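Local coordinates for protein ArCE4A (Arthrobacter sp. AW19M34-1, PDB 5LFZ) that probably removes acetyl groups from chitin-type or related polysaccharides as a metal-dependent deacetylase of carbohydrate esterase family 4, at residues 40-43 with 44-48; 55-59 with 60-64; 85-89 with 90-94. All coordinates share one frame; numbering follows the deposited sequence.

Contact 1 (40-43 with 44-48); sequences NRLL and DELSE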
ATOM      1  N   ASN A  40      14.346  -2.061  -0.720  1.00 21.19           N
ATOM      2  CA  ASN A  40      14.919  -3.217  -1.397  1.00 23.24           C
ATOM      3  C   ASN A  40      15.102  -4.424  -0.477  1.00 25.65           C
ATOM      4  O   ASN A  40      14.901  -5.564  -0.903  1.00 25.75           O
ATOM      5  CB  ASN A  40      16.231  -2.838  -2.053  1.00 22.44           C
ATOM      6  CG  ASN A  40      16.012  -2.139  -3.369  1.00 23.68           C
ATOM      7  OD1 ASN A  40      15.768  -2.785  -4.388  1.00 29.11           O
ATOM      8  ND2 ASN A  40      16.051  -0.815  -3.355  1.00 24.45           N
ATOM      9  N   ARG A  41      15.468  -4.187   0.781  1.00 25.04           N
ATOM     10  CA  ARG A  41      15.544  -5.276   1.748  1.00 25.46           C
ATOM     11  C   ARG A  41      14.160  -5.861   1.966  1.00 25.36           C
ATOM     12  O   ARG A  41      13.994  -7.071   2.092  1.00 29.98           O
ATOM     13  CB  ARG A  41      16.139  -4.796   3.074  1.00 28.33           C
ATOM     14  CG  ARG A  41      17.637  -4.549   3.004  1.00 34.65           C
ATOM     15  CD  ARG A  41      18.121  -3.685   4.151  1.00 35.49           C
ATOM     16  NE  ARG A  41      17.991  -4.365   5.435  1.00 35.18           N
ATOM     17  CZ  ARG A  41      18.117  -3.758   6.607  1.00 37.89           C
ATOM     18  NH1 ARG A  41      18.382  -2.459   6.652  1.00 34.83           N
ATOM     19  NH2 ARG A  41      17.985  -4.447   7.730  1.00 38.27           N
ATOM     20  N   LEU A  42      13.165  -4.984   1.988  1.00 25.86           N
ATOM     21  CA  LEU A  42      11.775  -5.389   2.125  1.00 25.50           C
ATOM     22  C   LEU A  42      11.361  -6.274   0.946  1.00 22.53           C
ATOM     23  O   LEU A  42      10.740  -7.324   1.122  1.00 25.98           O
ATOM     24  CB  LEU A  42      10.895  -4.143   2.232  1.00 28.15           C
ATOM     25  CG  LEU A  42       9.398  -4.260   2.455  1.00 36.01           C
ATOM     26  CD1 LEU A  42       9.151  -5.303   3.490  1.00 42.06           C
ATOM     27  CD2 LEU A  42       8.853  -2.912   2.914  1.00 36.57           C
ATOM     28  N   LEU A  43      11.730  -5.853  -0.258  1.00 25.04           N
ATOM     29  CA  LEU A  43      11.410  -6.611  -1.456  1.00 24.89           C
ATOM     30  C   LEU A  43      12.151  -7.946  -1.472  1.00 25.51           C
ATOM     31  O   LEU A  43      11.619  -8.953  -1.943  1.00 28.87           O
ATOM     32  CB  LEU A  43      11.755  -5.804  -2.703  1.00 20.89           C
ATOM     33  CG  LEU A  43      10.850  -4.614  -3.020  1.00 22.14           C
ATOM     34  CD1 LEU A  43      11.492  -3.753  -4.082  1.00 23.70           C
ATOM     35  CD2 LEU A  43       9.490  -5.100  -3.497  1.00 23.74           C
ATOM     36  N   ASP A  44      13.378  -7.944  -0.960  1.00 27.26           N
ATOM     37  CA  ASP A  44      14.154  -9.170  -0.853  1.00 31.22           C
ATOM     38  C   ASP A  44      13.431 -10.174   0.039  1.00 31.13           C
ATOM     39  O   ASP A  44      13.300 -11.345  -0.315  1.00 32.82           O
ATOM     40  CB  ASP A  44      15.554  -8.889  -0.299  1.00 31.79           C
ATOM     41  CG  ASP A  44      16.458  -8.197  -1.303  1.00 34.03           C
ATOM     42  OD1 ASP A  44      16.123  -8.159  -2.508  1.00 30.65           O
ATOM     43  OD2 ASP A  44      17.517  -7.687  -0.884  1.00 35.13           O
ATOM     44  N   GLU A  45      12.957  -9.713   1.193  1.00 29.03           N
ATOM     45  CA  GLU A  45      12.274 -10.594   2.138  1.00 29.49           C
ATOM     46  C   GLU A  45      10.965 -11.122   1.560  1.00 30.04           C
ATOM     47  O   GLU A  45      10.648 -12.304   1.703  1.00 31.95           O
ATOM     48  CB  GLU A  45      12.006  -9.872   3.461  1.00 33.56           C
ATOM     49  CG  GLU A  45      13.258  -9.441   4.222  1.00 38.42           C
ATOM     50  CD  GLU A  45      14.142 -10.608   4.630  1.00 53.47           C
ATOM     51  OE1 GLU A  45      13.624 -11.737   4.782  1.00 53.30           O
ATOM     52  OE2 GLU A  45      15.361 -10.395   4.803  1.00 58.54           O
ATOM     53  N   LEU A  46      10.208 -10.245   0.906  1.00 27.19           N
ATOM     54  CA  LEU A  46       8.960 -10.646   0.273  1.00 27.17           C
ATOM     55  C   LEU A  46       9.213 -11.694  -0.806  1.00 31.53           C
ATOM     56  O   LEU A  46       8.470 -12.670  -0.919  1.00 34.45           O
ATOM     57  CB  LEU A  46       8.243  -9.430  -0.312  1.00 25.98           C
ATOM     58  CG  LEU A  46       7.627  -8.518   0.751  1.00 23.93           C
ATOM     59  CD1 LEU A  46       7.164  -7.212   0.110  1.00 24.60           C
ATOM     60  CD2 LEU A  46       6.467  -9.223   1.445  1.00 25.36           C
ATOM     61  N   SER A  47      10.277 -11.492  -1.576  1.00 32.57           N
ATOM     62  CA  SER A  47      10.682 -12.444  -2.601  1.00 32.08           C
ATOM     63  C   SER A  47      11.010 -13.809  -2.001  1.00 34.29           C
ATOM     64  O   SER A  47      10.606 -14.841  -2.535  1.00 41.02           O
ATOM     65  CB  SER A  47      11.888 -11.910  -3.374  1.00 37.82           C
ATOM     66  OG  SER A  47      12.359 -12.865  -4.309  1.00 46.04           O
ATOM     67  N   GLU A  48      11.735 -13.808  -0.887  1.00 35.63           N
ATOM     68  CA  GLU A  48      12.164 -15.053  -0.255  1.00 40.73           C
ATOM     69  C   GLU A  48      10.982 -15.921   0.163  1.00 38.96           C
ATOM     70  O   GLU A  48      11.098 -17.144   0.231  1.00 41.87           O
ATOM     71  CB  GLU A  48      13.062 -14.755   0.949  1.00 46.49           C
ATOM     72  CG  GLU A  48      14.488 -14.386   0.557  1.00 58.56           C
ATOM     73  CD  GLU A  48      15.325 -13.909   1.728  1.00 68.30           C
ATOM     74  OE1 GLU A  48      16.025 -12.884   1.579  1.00 68.39           O
ATOM     75  OE2 GLU A  48      15.287 -14.559   2.795  1.00 71.48           O
TER
HETATM   76  O   HOH W   1      16.363  -8.385   3.527  1.00 49.25           O

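Contact 2 (55-59 with 60-64); sequences FFVLG and KNVKK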
ATOM      1  N   PHE A  55       2.452  -1.242  -2.547  1.00 20.28           N
ATOM      2  CA  PHE A  55       3.246  -0.128  -2.063  1.00 18.99           C
ATOM      3  C   PHE A  55       2.596   1.185  -2.445  1.00 20.86           C
ATOM      4  O   PHE A  55       2.501   1.513  -3.625  1.00 20.34           O
ATOM      5  CB  PHE A  55       4.672  -0.206  -2.625  1.00 18.45           C
ATOM      6  CG  PHE A  55       5.442  -1.407  -2.152  1.00 17.86           C
ATOM      7  CD1 PHE A  55       5.383  -2.610  -2.839  1.00 23.03           C
ATOM      8  CD2 PHE A  55       6.214  -1.332  -1.003  1.00 21.38           C
ATOM      9  CE1 PHE A  55       6.089  -3.717  -2.391  1.00 24.42           C
ATOM     10  CE2 PHE A  55       6.922  -2.433  -0.553  1.00 24.51           C
ATOM     11  CZ  PHE A  55       6.857  -3.631  -1.251  1.00 22.47           C
ATOM     12  N   PHE A  56       2.105   1.920  -1.456  1.00 20.52           N
ATOM     13  CA  PHE A  56       1.557   3.242  -1.715  1.00 21.75           C
ATOM     14  C   PHE A  56       2.680   4.262  -1.611  1.00 17.58           C
ATOM     15  O   PHE A  56       3.087   4.664  -0.520  1.00 21.41           O
ATOM     16  CB  PHE A  56       0.415   3.547  -0.762  1.00 20.69           C
ATOM     17  CG  PHE A  56      -0.797   2.708  -1.019  1.00 19.84           C
ATOM     18  CD1 PHE A  56      -1.001   1.520  -0.335  1.00 23.57           C
ATOM     19  CD2 PHE A  56      -1.715   3.088  -1.985  1.00 18.97           C
ATOM     20  CE1 PHE A  56      -2.115   0.742  -0.586  1.00 20.42           C
ATOM     21  CE2 PHE A  56      -2.834   2.320  -2.240  1.00 23.30           C
ATOM     22  CZ  PHE A  56      -3.034   1.139  -1.550  1.00 21.66           C
ATOM     23  N   VAL A  57       3.186   4.672  -2.768  1.00 19.00           N
ATOM     24  CA  VAL A  57       4.432   5.422  -2.819  1.00 22.71           C
ATOM     25  C   VAL A  57       4.234   6.936  -2.813  1.00 26.11           C
ATOM     26  O   VAL A  57       3.245   7.460  -3.330  1.00 25.45           O
ATOM     27  CB  VAL A  57       5.256   5.033  -4.060  1.00 20.61           C
ATOM     28  CG1 VAL A  57       5.666   3.585  -3.985  1.00 23.63           C
ATOM     29  CG2 VAL A  57       4.469   5.303  -5.359  1.00 20.63           C
ATOM     30  N   LEU A  58       5.191   7.630  -2.211  1.00 22.36           N
ATOM     31  CA  LEU A  58       5.229   9.087  -2.254  1.00 23.76           C
ATOM     32  C   LEU A  58       5.943   9.555  -3.512  1.00 24.80           C
ATOM     33  O   LEU A  58       7.091   9.188  -3.739  1.00 26.05           O
ATOM     34  CB  LEU A  58       5.929   9.648  -1.015  1.00 27.14           C
ATOM     35  CG  LEU A  58       5.068   9.714   0.242  1.00 30.47           C
ATOM     36  CD1 LEU A  58       5.911  10.091   1.453  1.00 29.99           C
ATOM     37  CD2 LEU A  58       3.944  10.719   0.044  1.00 28.86           C
ATOM     38  N   GLY A  59       5.270  10.363  -4.327  1.00 24.17           N
ATOM     39  CA  GLY A  59       5.830  10.806  -5.588  1.00 24.15           C
ATOM     40  C   GLY A  59       7.195  11.455  -5.460  1.00 26.85           C
ATOM     41  O   GLY A  59       8.071  11.238  -6.296  1.00 29.54           O
ATOM     42  N   LYS A  60       7.380  12.244  -4.406  1.00 28.03           N
ATOM     43  CA  LYS A  60       8.655  12.915  -4.164  1.00 32.24           C
ATOM     44  C   LYS A  60       9.790  11.901  -4.003  1.00 31.71           C
ATOM     45  O   LYS A  60      10.926  12.163  -4.402  1.00 39.41           O
ATOM     46  CB  LYS A  60       8.564  13.811  -2.922  1.00 37.20           C
ATOM     47  CG  LYS A  60       8.313  13.038  -1.632  1.00 45.90           C
ATOM     48  CD  LYS A  60       8.164  13.941  -0.416  1.00 55.39           C
ATOM     49  CE  LYS A  60       7.880  13.110   0.831  1.00 61.04           C
ATOM     50  NZ  LYS A  60       7.688  13.946   2.049  1.00 59.95           N
ATOM     51  N   ASN A  61       9.470  10.742  -3.433  1.00 24.88           N
ATOM     52  CA  ASN A  61      10.451   9.688  -3.183  1.00 29.99           C
ATOM     53  C   ASN A  61      10.713   8.862  -4.429  1.00 31.12           C
ATOM     54  O   ASN A  61      11.786   8.280  -4.589  1.00 29.78           O
ATOM     55  CB  ASN A  61       9.984   8.756  -2.058  1.00 28.58           C
ATOM     56  CG  ASN A  61      10.077   9.388  -0.681  1.00 36.54           C
ATOM     57  OD1 ASN A  61      10.714  10.429  -0.495  1.00 35.11           O
ATOM     58  ND2 ASN A  61       9.453   8.745   0.302  1.00 30.33           N
ATOM     59  N   VAL A  62       9.719   8.816  -5.310  1.00 30.06           N
ATOM     60  CA  VAL A  62       9.757   7.961  -6.492  1.00 26.33           C
ATOM     61  C   VAL A  62      10.846   8.394  -7.467  1.00 27.56           C
ATOM     62  O   VAL A  62      11.518   7.553  -8.072  1.00 27.34           O
ATOM     63  CB  VAL A  62       8.388   7.951  -7.194  1.00 27.34           C
ATOM     64  CG1 VAL A  62       8.489   7.343  -8.589  1.00 24.93           C
ATOM     65  CG2 VAL A  62       7.362   7.212  -6.343  1.00 25.74           C
ATOM     66  N   LYS A  63      11.020   9.706  -7.601  1.00 29.76           N
ATOM     67  CA  LYS A  63      12.070  10.289  -8.435  1.00 36.89           C
ATOM     68  C   LYS A  63      13.437   9.660  -8.193  1.00 38.54           C
ATOM     69  O   LYS A  63      14.194   9.410  -9.132  1.00 35.94           O
ATOM     70  CB  LYS A  63      12.162  11.795  -8.182  1.00 42.75           C
ATOM     71  CG  LYS A  63      10.831  12.509  -8.224  1.00 48.17           C
ATOM     72  CD  LYS A  63      10.596  13.118  -9.588  1.00 56.35           C
ATOM     73  CE  LYS A  63       9.249  13.809  -9.656  1.00 55.51           C
ATOM     74  NZ  LYS A  63       8.773  13.920 -11.058  1.00 57.62           N
ATOM     75  N   LYS A  64      13.734   9.404  -6.923  1.00 34.32           N
ATOM     76  CA  LYS A  64      15.035   8.893  -6.505  1.00 35.92           C
ATOM     77  C   LYS A  64      15.156   7.379  -6.664  1.00 32.82           C
ATOM     78  O   LYS A  64      16.258   6.836  -6.609  1.00 30.76           O
ATOM     79  CB  LYS A  64      15.303   9.270  -5.047  1.00 38.10           C
ATOM     80  CG  LYS A  64      15.261  10.761  -4.763  1.00 48.32           C
ATOM     81  CD  LYS A  64      15.528  11.046  -3.294  1.00 53.96           C
ATOM     82  CE  LYS A  64      14.431  10.462  -2.418  1.00 57.84           C
ATOM     83  NZ  LYS A  64      14.603  10.836  -0.987  1.00 62.56           N
TER

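Contact 3 (85-89 with 90-94); sequences DHKDI and TKLTA. With NI (nickel (II) ion), chain B.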
ATOM      1  N   ASP A  85       3.738  14.764  -1.929  1.00 27.04           N
ATOM      2  CA  ASP A  85       4.516  15.182  -0.765  1.00 30.55           C
ATOM      3  C   ASP A  85       3.770  14.971   0.554  1.00 30.55           C
ATOM      4  O   ASP A  85       4.019  15.673   1.536  1.00 32.33           O
ATOM      5  CB  ASP A  85       4.920  16.645  -0.915  1.00 34.64           C
ATOM      6  CG  ASP A  85       3.780  17.501  -1.384  1.00 46.64           C
ATOM      7  OD1 ASP A  85       2.657  17.282  -0.891  1.00 43.99           O
ATOM      8  OD2 ASP A  85       3.996  18.377  -2.253  1.00 50.79           O
ATOM      9  N   HIS A  86       2.856  14.005   0.555  1.00 28.20           N
ATOM     10  CA  HIS A  86       2.186  13.515   1.768  1.00 29.58           C
ATOM     11  C   HIS A  86       1.370  14.579   2.491  1.00 32.35           C
ATOM     12  O   HIS A  86       1.354  14.636   3.721  1.00 31.18           O
ATOM     13  CB  HIS A  86       3.203  12.903   2.744  1.00 34.26           C
ATOM     14  CG  HIS A  86       2.614  11.863   3.649  1.00 30.77           C
ATOM     15  ND1 HIS A  86       2.007  12.174   4.847  1.00 33.26           N
ATOM     16  CD2 HIS A  86       2.523  10.517   3.522  1.00 29.69           C
ATOM     17  CE1 HIS A  86       1.574  11.065   5.421  1.00 31.17           C
ATOM     18  NE2 HIS A  86       1.878  10.046   4.639  1.00 33.82           N
ATOM     19  N   LYS A  87       0.682  15.418   1.733  1.00 32.75           N
ATOM     20  CA  LYS A  87      -0.210  16.395   2.338  1.00 31.14           C
ATOM     21  C   LYS A  87      -1.615  15.811   2.501  1.00 30.85           C
ATOM     22  O   LYS A  87      -2.085  15.040   1.662  1.00 32.23           O
ATOM     23  CB  LYS A  87      -0.248  17.681   1.503  1.00 33.87           C
ATOM     24  CG  LYS A  87       1.064  18.454   1.526  1.00 36.45           C
ATOM     25  CD  LYS A  87       1.068  19.639   0.575  1.00 37.77           C
ATOM     26  CE  LYS A  87       2.444  20.296   0.553  1.00 42.67           C
ATOM     27  NZ  LYS A  87       2.507  21.501  -0.321  1.00 47.07           N
ATOM     28  N   ASP A  88      -2.263  16.158   3.608  1.00 33.21           N
ATOM     29  CA  ASP A  88      -3.680  15.881   3.818  1.00 32.05           C
ATOM     30  C   ASP A  88      -4.455  16.534   2.676  1.00 31.12           C
ATOM     31  O   ASP A  88      -4.456  17.757   2.559  1.00 32.69           O
ATOM     32  CB  ASP A  88      -4.105  16.428   5.191  1.00 30.36           C
ATOM     33  CG  ASP A  88      -5.570  16.174   5.527  1.00 36.73           C
ATOM     34  OD1 ASP A  88      -6.404  15.960   4.622  1.00 32.37           O
ATOM     35  OD2 ASP A  88      -5.895  16.227   6.739  1.00 33.61           O
ATOM     36  N   ILE A  89      -5.110  15.729   1.841  1.00 26.98           N
ATOM     37  CA  ILE A  89      -5.743  16.265   0.640  1.00 26.33           C
ATOM     38  C   ILE A  89      -6.928  17.160   0.980  1.00 32.25           C
ATOM     39  O   ILE A  89      -7.334  17.983   0.162  1.00 33.80           O
ATOM     40  CB  ILE A  89      -6.232  15.156  -0.324  1.00 30.96           C
ATOM     41  CG1 ILE A  89      -7.421  14.402   0.269  1.00 35.49           C
ATOM     42  CG2 ILE A  89      -5.097  14.207  -0.686  1.00 35.71           C
ATOM     43  CD1 ILE A  89      -8.030  13.395  -0.672  1.00 38.33           C
ATOM     44  N   THR A  90      -7.482  17.011   2.181  1.00 31.15           N
ATOM     45  CA  THR A  90      -8.638  17.820   2.566  1.00 30.85           C
ATOM     46  C   THR A  90      -8.217  19.243   2.919  1.00 33.03           C
ATOM     47  O   THR A  90      -9.058  20.114   3.121  1.00 37.52           O
ATOM     48  CB  THR A  90      -9.408  17.212   3.756  1.00 40.97           C
ATOM     49  OG1 THR A  90      -8.634  17.342   4.956  1.00 39.85           O
ATOM     50  CG2 THR A  90      -9.724  15.745   3.503  1.00 39.21           C
ATOM     51  N   LYS A  91      -6.909  19.472   2.987  1.00 39.13           N
ATOM     52  CA  LYS A  91      -6.374  20.807   3.220  1.00 41.37           C
ATOM     53  C   LYS A  91      -6.192  21.570   1.918  1.00 39.47           C
ATOM     54  O   LYS A  91      -5.850  22.750   1.932  1.00 41.66           O
ATOM     55  CB  LYS A  91      -5.023  20.747   3.932  1.00 44.37           C
ATOM     56  CG  LYS A  91      -5.013  20.169   5.333  1.00 43.87           C
ATOM     57  CD  LYS A  91      -3.590  20.252   5.876  1.00 38.57           C
ATOM     58  CE  LYS A  91      -3.407  19.489   7.170  1.00 35.63           C
ATOM     59  NZ  LYS A  91      -1.966  19.466   7.553  1.00 36.14           N
ATOM     60  N   LEU A  92      -6.401  20.894   0.794  1.00 41.06           N
ATOM     61  CA  LEU A  92      -5.996  21.452  -0.493  1.00 36.93           C
ATOM     62  C   LEU A  92      -7.144  21.962  -1.353  1.00 41.70           C
ATOM     63  O   LEU A  92      -8.309  21.620  -1.145  1.00 39.23           O
ATOM     64  CB  LEU A  92      -5.206  20.411  -1.285  1.00 35.12           C
ATOM     65  CG  LEU A  92      -3.989  19.832  -0.561  1.00 34.38           C
ATOM     66  CD1 LEU A  92      -3.307  18.802  -1.431  1.00 32.72           C
ATOM     67  CD2 LEU A  92      -3.019  20.939  -0.170  1.00 41.91           C
ATOM     68  N   THR A  93      -6.782  22.790  -2.325  1.00 39.60           N
ATOM     69  CA  THR A  93      -7.709  23.254  -3.345  1.00 42.27           C
ATOM     70  C   THR A  93      -7.884  22.185  -4.410  1.00 36.72           C
ATOM     71  O   THR A  93      -7.204  21.160  -4.392  1.00 34.21           O
ATOM     72  CB  THR A  93      -7.213  24.545  -4.012  1.00 46.50           C
ATOM     73  OG1 THR A  93      -5.952  24.293  -4.649  1.00 46.08           O
ATOM     74  CG2 THR A  93      -7.046  25.650  -2.984  1.00 43.46           C
ATOM     75  N   ALA A  94      -8.794  22.428  -5.345  1.00 37.15           N
ATOM     76  CA  ALA A  94      -8.989  21.506  -6.452  1.00 38.68           C
ATOM     77  C   ALA A  94      -7.688  21.331  -7.229  1.00 40.23           C
ATOM     78  O   ALA A  94      -7.313  20.208  -7.571  1.00 39.10           O
ATOM     79  CB  ALA A  94     -10.097  21.997  -7.369  1.00 41.42           C
TER
HETATM   80 NI    NI B 301       1.583   8.004   4.779  0.54 22.68          NI
HETATM   81  O   HOH W   2      -0.674  17.789   5.453  1.00 31.39           O
HETATM   82  O   HOH W   3       0.700   6.515   5.655  1.00 36.74           O
HETATM   83  O   HOH W   4      -0.327   8.484   5.632  1.00 36.63           O
HETATM   84  O   HOH W   5       2.363   8.134   6.717  1.00 31.16           O

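Contact 1 (40-43 with 44-48)
Asn40, Arg41, Leu42 and Leu43 are joined to the residues four places on within helix 39-48, the helix of the beta-alpha-beta unit formed with strands 26-32 and 54-57. Regular i to i+4 backbone bonds hold the turn. Asp44 N donates to Asn40 O at 2.8 Å, and Leu46 N to Leu42 O at 3.0 Å. The Asp44 carboxylate folds back along the helix, with CG beside the backbone N (chi1 -73°), and lies beside Asn40 O without bonding to it. Its OD1 forms a salt bridge to Arg71, which also bonds to Asn40 OD1, while Asn40 ND2 bonds to Thr68 OG1. Replacing Asp44 with an alanine would probably leave Arg71 without this carboxylate, held here by Asn40 OD1 and less firmly fixed. Glu45 bends at CG, which comes 3.3 Å from Arg41 O. One water donates both to Glu45 OE2, at 2.6 Å, and to Arg41 O, at 3.1 Å. The guanidinium of Arg41 turns elsewhere, to Glu177 at helix 177-192. On the buried side, Leu42 CD1 and Leu46 CD1 meet loosely at 4.4 Å. The helix is two-sided: leucines face the core, while the polar side is tied by charge to helices 66-74 and 177-192.

Contact 2 (55-59 with 60-64)
Val57 and Val62 meet methyl to methyl where strand 54-57 gives way to the short helix 59-62. Their side chains cross at about a right angle, with Val57 CG2 3.6 Å from Val62 CG2. The same Val62 methyl also lies 3.3 Å from Leu58 O. It stands beside its own backbone N, while CG1 is anti to that N (chi1 167°), and this turns CG2 back to the strand end. Leu58 makes a different kind of contact. It runs side by side with Lys60 and with Asn61, all pointing the same way. Leu58 CD1 touches Lys60 CE at 3.7 Å, so the aliphatic part of the lysine lies along the leucine. Lys60 has its CG between the backbone N and the carbonyl carbon (chi1 64°); this, with the extended chain beyond, carries CE along to Leu58 CD1. The Asn61 amide comes alongside too, its ND2 3.9 Å from Leu58 CB. Leu58 is the N-cap residue, and its carbonyl starts the helix. Asn61 N donates to Leu58 O at 2.9 Å. Val62 N adds weak bonds to Leu58 O and Gly59 O. Around this turn, Val57 packs on Ile108 and Val62 on Ala107 and Ala111 of helix 94-112. Val62 also touches Leu69 of helix 66-74, while strand 54-57 pairs in parallel with strands 26-32 and 78-81.

Contact 3 (85-89 with 90-94)
Asp88, Ile89, Thr90 and Lys91 form a short 3-10 turn, in which Lys91 N donates to Asp88 O at 3.0 Å and Leu92 N to Ile89 O at 3.1 Å. The turn lies in the loop between strand 78-81 and helix 94-112, and Asp88 opens it with an Asx turn. Its OD1 takes two bonds from Thr90, both from the same face of the carboxylate. Thr90 OG1 donates to OD1 at 2.6 Å from above the plane. Thr90 N donates to OD1 at 2.9 Å on the anti side, tilted 30° from the plane. Two donors on one oxygen hold the carboxylate's rotation. Thr90 OG1 sits between its own backbone N and carbonyl carbon (chi1 71°), which places it within bonding distance of OD1. The extended Lys91 chain crosses Asp88 at about a right angle, its CE 3.7 Å from Asp88 CB. Its ammonium stays apart from the carboxylate; a water links Lys91 NZ to Asp88 N instead. Leu92 packs on Ile97 of helix 94-112. In the same loop, His86 binds nickel with Asp33, His82 and three waters. His86 NE2 lies 2.1 Å from the nickel ion, with one water in the imidazole plane at its edge.

How the contacts relate
The three contacts follow one another along the chain, and neighbours in this series touch. Contact 1 meets contact 2 through Phe55, whose ring packs against the leucines of helix 39-48: Phe55 CZ is 3.8 Å from both Leu43 CD2 and Leu46 CD1. Contact 2 meets contact 3 where Leu58 CD2 lies 3.5 Å from His86 N. Contacts 1 and 3 do not touch; their centres are about 32 Å apart, on opposite sides of the chain's centre. Distance to nickel separates the three. Contact 3 supplies a ligand, the Leu58 side chain of contact 2 is about 6 Å from the ion, and the Leu42 side chain of contact 1 about 13 Å.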